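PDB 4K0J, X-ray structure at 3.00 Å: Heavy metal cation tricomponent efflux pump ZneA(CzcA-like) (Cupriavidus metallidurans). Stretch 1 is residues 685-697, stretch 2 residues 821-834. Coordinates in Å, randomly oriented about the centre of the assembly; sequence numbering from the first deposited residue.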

# COMPACT_ATOMS: atom_id res chain seq x y z
N ALA C 685 -14.84 12.49 -44.71
CA ALA C 685 -14.61 11.44 -45.70
C ALA C 685 -14.85 10.04 -45.12
O ALA C 685 -15.70 9.30 -45.62
N ILE C 686 -14.12 9.69 -44.06
CA ILE C 686 -14.21 8.37 -43.45
C ILE C 686 -15.63 8.07 -42.98
O ILE C 686 -16.08 6.93 -43.01
N THR C 687 -16.34 9.10 -42.55
CA THR C 687 -17.72 8.92 -42.12
C THR C 687 -18.59 8.53 -43.29
O THR C 687 -19.26 7.49 -43.26
N ARG C 688 -18.56 9.36 -44.34
CA ARG C 688 -19.35 9.11 -45.54
C ARG C 688 -19.02 7.75 -46.16
O ARG C 688 -19.88 7.10 -46.73
N LEU C 689 -17.76 7.33 -46.03
CA LEU C 689 -17.33 6.06 -46.59
C LEU C 689 -17.85 4.90 -45.76
O LEU C 689 -18.59 4.06 -46.27
N LEU C 690 -17.46 4.88 -44.49
CA LEU C 690 -17.82 3.80 -43.59
C LEU C 690 -19.32 3.59 -43.51
O LEU C 690 -19.79 2.47 -43.31
N LYS C 691 -20.08 4.67 -43.66
CA LYS C 691 -21.53 4.56 -43.52
C LYS C 691 -22.18 3.94 -44.76
O LYS C 691 -23.39 3.75 -44.81
N THR C 692 -21.35 3.61 -45.75
CA THR C 692 -21.83 2.94 -46.96
C THR C 692 -21.64 1.43 -46.89
O THR C 692 -22.37 0.67 -47.52
N VAL C 693 -20.65 0.99 -46.11
CA VAL C 693 -20.39 -0.43 -45.91
C VAL C 693 -21.57 -1.13 -45.21
O VAL C 693 -22.02 -0.68 -44.16
N PRO C 694 -22.07 -2.23 -45.81
CA PRO C 694 -23.27 -2.95 -45.34
C PRO C 694 -23.18 -3.51 -43.92
O PRO C 694 -24.19 -3.99 -43.40
N GLY C 695 -22.00 -3.47 -43.31
CA GLY C 695 -21.84 -3.96 -41.95
C GLY C 695 -21.99 -2.88 -40.89
O GLY C 695 -22.56 -3.12 -39.83
N ALA C 696 -21.48 -1.69 -41.20
CA ALA C 696 -21.53 -0.57 -40.27
C ALA C 696 -22.95 -0.06 -40.13
O ALA C 696 -23.59 0.29 -41.11
N GLN C 697 -23.44 0.00 -38.89
CA GLN C 697 -24.83 0.39 -38.67
C GLN C 697 -24.99 1.87 -38.37
O GLN C 697 -25.61 2.60 -39.15
N THR C 821 -14.85 -10.21 -41.60
CA THR C 821 -15.09 -9.87 -43.00
C THR C 821 -15.48 -8.40 -43.15
O THR C 821 -15.06 -7.73 -44.10
N PHE C 822 -16.29 -7.91 -42.22
CA PHE C 822 -16.73 -6.53 -42.25
C PHE C 822 -15.57 -5.56 -42.11
O PHE C 822 -15.39 -4.68 -42.95
N LEU C 823 -14.78 -5.73 -41.05
CA LEU C 823 -13.66 -4.84 -40.82
C LEU C 823 -12.64 -4.98 -41.94
O LEU C 823 -11.98 -4.01 -42.29
N GLU C 824 -12.52 -6.18 -42.49
CA GLU C 824 -11.66 -6.40 -43.65
C GLU C 824 -12.07 -5.50 -44.81
O GLU C 824 -11.27 -4.73 -45.35
N GLU C 825 -13.35 -5.60 -45.18
CA GLU C 825 -13.91 -4.82 -46.28
C GLU C 825 -13.79 -3.31 -46.06
O GLU C 825 -13.24 -2.60 -46.89
N ALA C 826 -14.32 -2.83 -44.94
CA ALA C 826 -14.32 -1.40 -44.64
C ALA C 826 -12.91 -0.83 -44.53
O ALA C 826 -12.59 0.17 -45.17
N ARG C 827 -12.07 -1.47 -43.71
CA ARG C 827 -10.68 -1.03 -43.56
C ARG C 827 -9.94 -1.03 -44.90
O ARG C 827 -9.10 -0.16 -45.15
N MET C 828 -10.25 -2.00 -45.76
CA MET C 828 -9.67 -2.01 -47.10
C MET C 828 -10.15 -0.80 -47.90
O MET C 828 -9.38 -0.18 -48.62
N ARG C 829 -11.43 -0.46 -47.75
CA ARG C 829 -11.99 0.68 -48.46
C ARG C 829 -11.52 2.02 -47.89
O ARG C 829 -11.71 3.07 -48.51
N ILE C 830 -10.90 1.99 -46.71
CA ILE C 830 -10.37 3.20 -46.08
C ILE C 830 -9.09 3.69 -46.77
O ILE C 830 -8.86 4.89 -46.88
N ASP C 831 -8.28 2.75 -47.25
CA ASP C 831 -6.98 3.06 -47.83
C ASP C 831 -7.09 3.88 -49.12
O ASP C 831 -6.10 4.44 -49.59
N LYS C 832 -8.29 3.92 -49.69
CA LYS C 832 -8.56 4.72 -50.88
C LYS C 832 -8.28 6.19 -50.63
O LYS C 832 -7.59 6.85 -51.41
N GLU C 833 -8.82 6.70 -49.52
CA GLU C 833 -8.74 8.12 -49.20
C GLU C 833 -7.45 8.48 -48.48
O GLU C 833 -6.35 8.32 -49.02
N VAL C 834 -7.60 8.95 -47.25
CA VAL C 834 -6.49 9.46 -46.43
C VAL C 834 -5.60 10.46 -47.18
O VAL C 834 -4.44 10.17 -47.44

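The contact between these two stretches is made chiefly by apolar side chains. Helix 685-690 and helix 821-830 run in roughly opposite directions, at 141° between their N-to-C vectors, and their axes come no nearer than 10.3 Å. At that spacing side chains fill the gap between the helices, and branched aliphatic residues serve well. Together the stretches bury 633 Å², counting both sides.

At the center of one apolar cluster is I830. Its CA-to-CB bond points sideways, but with chi1 and chi2 both m the end of the chain comes nearer the other stretch, so that one methyl meets three residues: I830 CD1 lies 3.9 Å from I686 CG2, 3.7 Å from L689 CD1 and 3.7 Å from L690 CD2. I686 (m, t) and L690 (m, t) also start sideways and bring their ends in, whereas L689 (chi1 t, chi2 m) points directly toward its partners. L690 CD2 further rests 3.7 Å from A826 CB. The small side chain of A826 points toward stretch 1 and suits a place where the backbones draw close: A826 CA is 6.3 Å from V693 CA.

V693, beyond the end of the first helix, continues the apolar surface. With chi1 t, V693 lies against both A826 and F822: V693 CG2 is 3.9 Å from A826 CB, and V693 CG1, itself 4.1 Å from A826 CB, is 3.6 Å from F822 CE1, at the edge of the ring and near its plane. A compact branched side chain suits this narrow site.

F822 (chi1 t, chi2 67°) points toward the loop and is the aromatic element of the contact. The carbonyl oxygen of G695 sits over one face of its ring, while A696 adds an apolar touch, its CB 3.7 Å from F822 CZ. Glycine fits at 695 because the ring comes so close: G695 CA is 3.5 Å from F822 CD1, and an ideal CB on G695 would stand only 2.2 Å from that same F822 CD1, a clash.

Charged residues also take part, R829 most of all, using their aliphatic portions for reach. R829 (m, t, p) points toward stretch 1 and extends its guanidinium along L689 and V693, with R829 NH2 3.4 Å from L689 CD2 and R829 NH1 3.6 Å from V693 CG2. R829 NH2 also approaches T692 OG1 at 3.2 Å, a separation at which the geometry does not settle whether a hydrogen bond forms. E825, extended with chi1 and chi2 both t, places its OE1 3.3 Å from V693 CG1 and 3.4 Å from P694 CD; these are van der Waals contacts with carbon. E833, farther along stretch 2, points toward stretch 1, and its OE1 lies 4.5 Å from L689 CG.

No clear hydrogen bond crosses between the stretches; the contacts described are mostly apolar packing.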

# COMPACT_ATOMS: atom_id res chain seq x y z
CB ALA C 685 -13.21 11.54 -46.26
CB ILE C 686 -13.21 8.21 -42.28
CG1 ILE C 686 -11.78 8.30 -42.79
CG2 ILE C 686 -13.41 6.88 -41.55
CD1 ILE C 686 -10.74 7.74 -41.83
CB THR C 687 -18.26 10.19 -41.47
OG1 THR C 687 -17.75 10.30 -40.14
CG2 THR C 687 -19.78 10.15 -41.42
CB ARG C 688 -19.13 10.21 -46.57
CG ARG C 688 -19.54 11.59 -46.10
CD ARG C 688 -19.22 12.64 -47.15
NE ARG C 688 -19.95 12.40 -48.39
CZ ARG C 688 -21.13 12.93 -48.67
NH1 ARG C 688 -21.72 13.73 -47.78
NH2 ARG C 688 -21.73 12.67 -49.82
CB LEU C 689 -15.80 6.01 -46.67
CG LEU C 689 -15.15 4.85 -47.44
CD1 LEU C 689 -14.89 3.64 -46.55
CD2 LEU C 689 -15.99 4.47 -48.64
CB LEU C 690 -17.27 4.06 -42.19
CG LEU C 690 -15.78 3.85 -42.01
CD1 LEU C 690 -15.42 4.03 -40.55
CD2 LEU C 690 -15.38 2.47 -42.50
CB LYS C 691 -22.16 5.90 -43.15
CG LYS C 691 -22.16 6.93 -44.26
CD LYS C 691 -22.51 8.31 -43.70
CE LYS C 691 -23.75 8.26 -42.80
NZ LYS C 691 -24.14 9.62 -42.33
CB THR C 692 -21.14 3.49 -48.23
OG1 THR C 692 -19.72 3.38 -48.11
CG2 THR C 692 -21.51 4.95 -48.45
CB VAL C 693 -19.09 -0.65 -45.09
CG1 VAL C 693 -18.76 -2.12 -44.96
CG2 VAL C 693 -17.93 0.11 -45.73
CB PRO C 694 -23.40 -4.10 -46.34
CG PRO C 694 -22.72 -3.62 -47.56
CD PRO C 694 -21.57 -2.78 -47.08
CB ALA C 696 -20.61 0.54 -40.75
CB GLN C 697 -25.45 -0.45 -37.55
CG GLN C 697 -26.95 -0.63 -37.70
CD GLN C 697 -27.32 -1.57 -38.83
OE1 GLN C 697 -26.46 -2.12 -39.51
NE2 GLN C 697 -28.62 -1.77 -39.04
CB THR C 821 -16.17 -10.77 -43.62
OG1 THR C 821 -17.37 -10.71 -42.84
CG2 THR C 821 -15.69 -12.22 -43.68
CB PHE C 822 -17.75 -6.24 -41.14
CG PHE C 822 -17.86 -4.78 -40.80
CD1 PHE C 822 -18.38 -3.88 -41.72
CD2 PHE C 822 -17.44 -4.31 -39.58
CE1 PHE C 822 -18.48 -2.54 -41.42
CE2 PHE C 822 -17.54 -2.96 -39.27
CZ PHE C 822 -18.06 -2.07 -40.19
CB LEU C 823 -13.00 -5.11 -39.46
CG LEU C 823 -12.09 -4.01 -38.92
CD1 LEU C 823 -12.26 -3.90 -37.42
CD2 LEU C 823 -10.63 -4.26 -39.29
CB GLU C 824 -11.72 -7.86 -44.08
CG GLU C 824 -10.98 -8.16 -45.37
CD GLU C 824 -11.17 -9.59 -45.83
OE1 GLU C 824 -11.97 -10.31 -45.21
OE2 GLU C 824 -10.51 -9.99 -46.82
CB GLU C 825 -15.37 -5.20 -46.50
CG GLU C 825 -16.10 -4.33 -47.51
CD GLU C 825 -17.53 -4.77 -47.71
OE1 GLU C 825 -18.43 -3.90 -47.70
OE2 GLU C 825 -17.77 -5.99 -47.87
CB ALA C 826 -15.12 -1.12 -43.38
CB ARG C 827 -9.94 -1.88 -42.53
CG ARG C 827 -8.43 -1.77 -42.56
CD ARG C 827 -7.79 -2.81 -41.65
NE ARG C 827 -7.81 -2.42 -40.24
CZ ARG C 827 -6.79 -1.83 -39.61
NH1 ARG C 827 -5.66 -1.57 -40.27
NH2 ARG C 827 -6.89 -1.51 -38.33
CB MET C 828 -10.00 -3.32 -47.84
CG MET C 828 -9.26 -3.48 -49.16
SD MET C 828 -9.50 -5.10 -49.91
CE MET C 828 -8.83 -6.18 -48.64
CB ARG C 829 -13.52 0.62 -48.46
CG ARG C 829 -14.10 -0.59 -49.17
CD ARG C 829 -15.62 -0.57 -49.14
NE ARG C 829 -16.15 0.66 -49.73
CZ ARG C 829 -17.44 0.96 -49.79
NH1 ARG C 829 -18.34 0.13 -49.28
NH2 ARG C 829 -17.83 2.10 -50.34
CB ILE C 830 -10.11 2.98 -44.57
CG1 ILE C 830 -11.42 2.78 -43.82
CG2 ILE C 830 -9.35 4.15 -43.96
CD1 ILE C 830 -12.35 3.97 -43.90
CB ASP C 831 -6.19 1.79 -48.09
CG ASP C 831 -6.13 0.89 -46.87
OD1 ASP C 831 -6.22 1.42 -45.74
OD2 ASP C 831 -5.99 -0.34 -47.04
CB LYS C 832 -10.03 4.56 -51.30
CG LYS C 832 -10.49 3.12 -51.47
CD LYS C 832 -11.99 3.08 -51.75
CE LYS C 832 -12.48 1.66 -51.97
NZ LYS C 832 -13.94 1.62 -52.26
CB GLU C 833 -9.93 8.54 -48.34
CG GLU C 833 -11.16 7.67 -48.52
CD GLU C 833 -11.70 7.70 -49.94
OE1 GLU C 833 -12.29 6.68 -50.36
OE2 GLU C 833 -11.52 8.72 -50.63
CB VAL C 834 -5.62 8.31 -45.86
CG1 VAL C 834 -4.90 8.77 -44.60
CG2 VAL C 834 -6.48 7.09 -45.55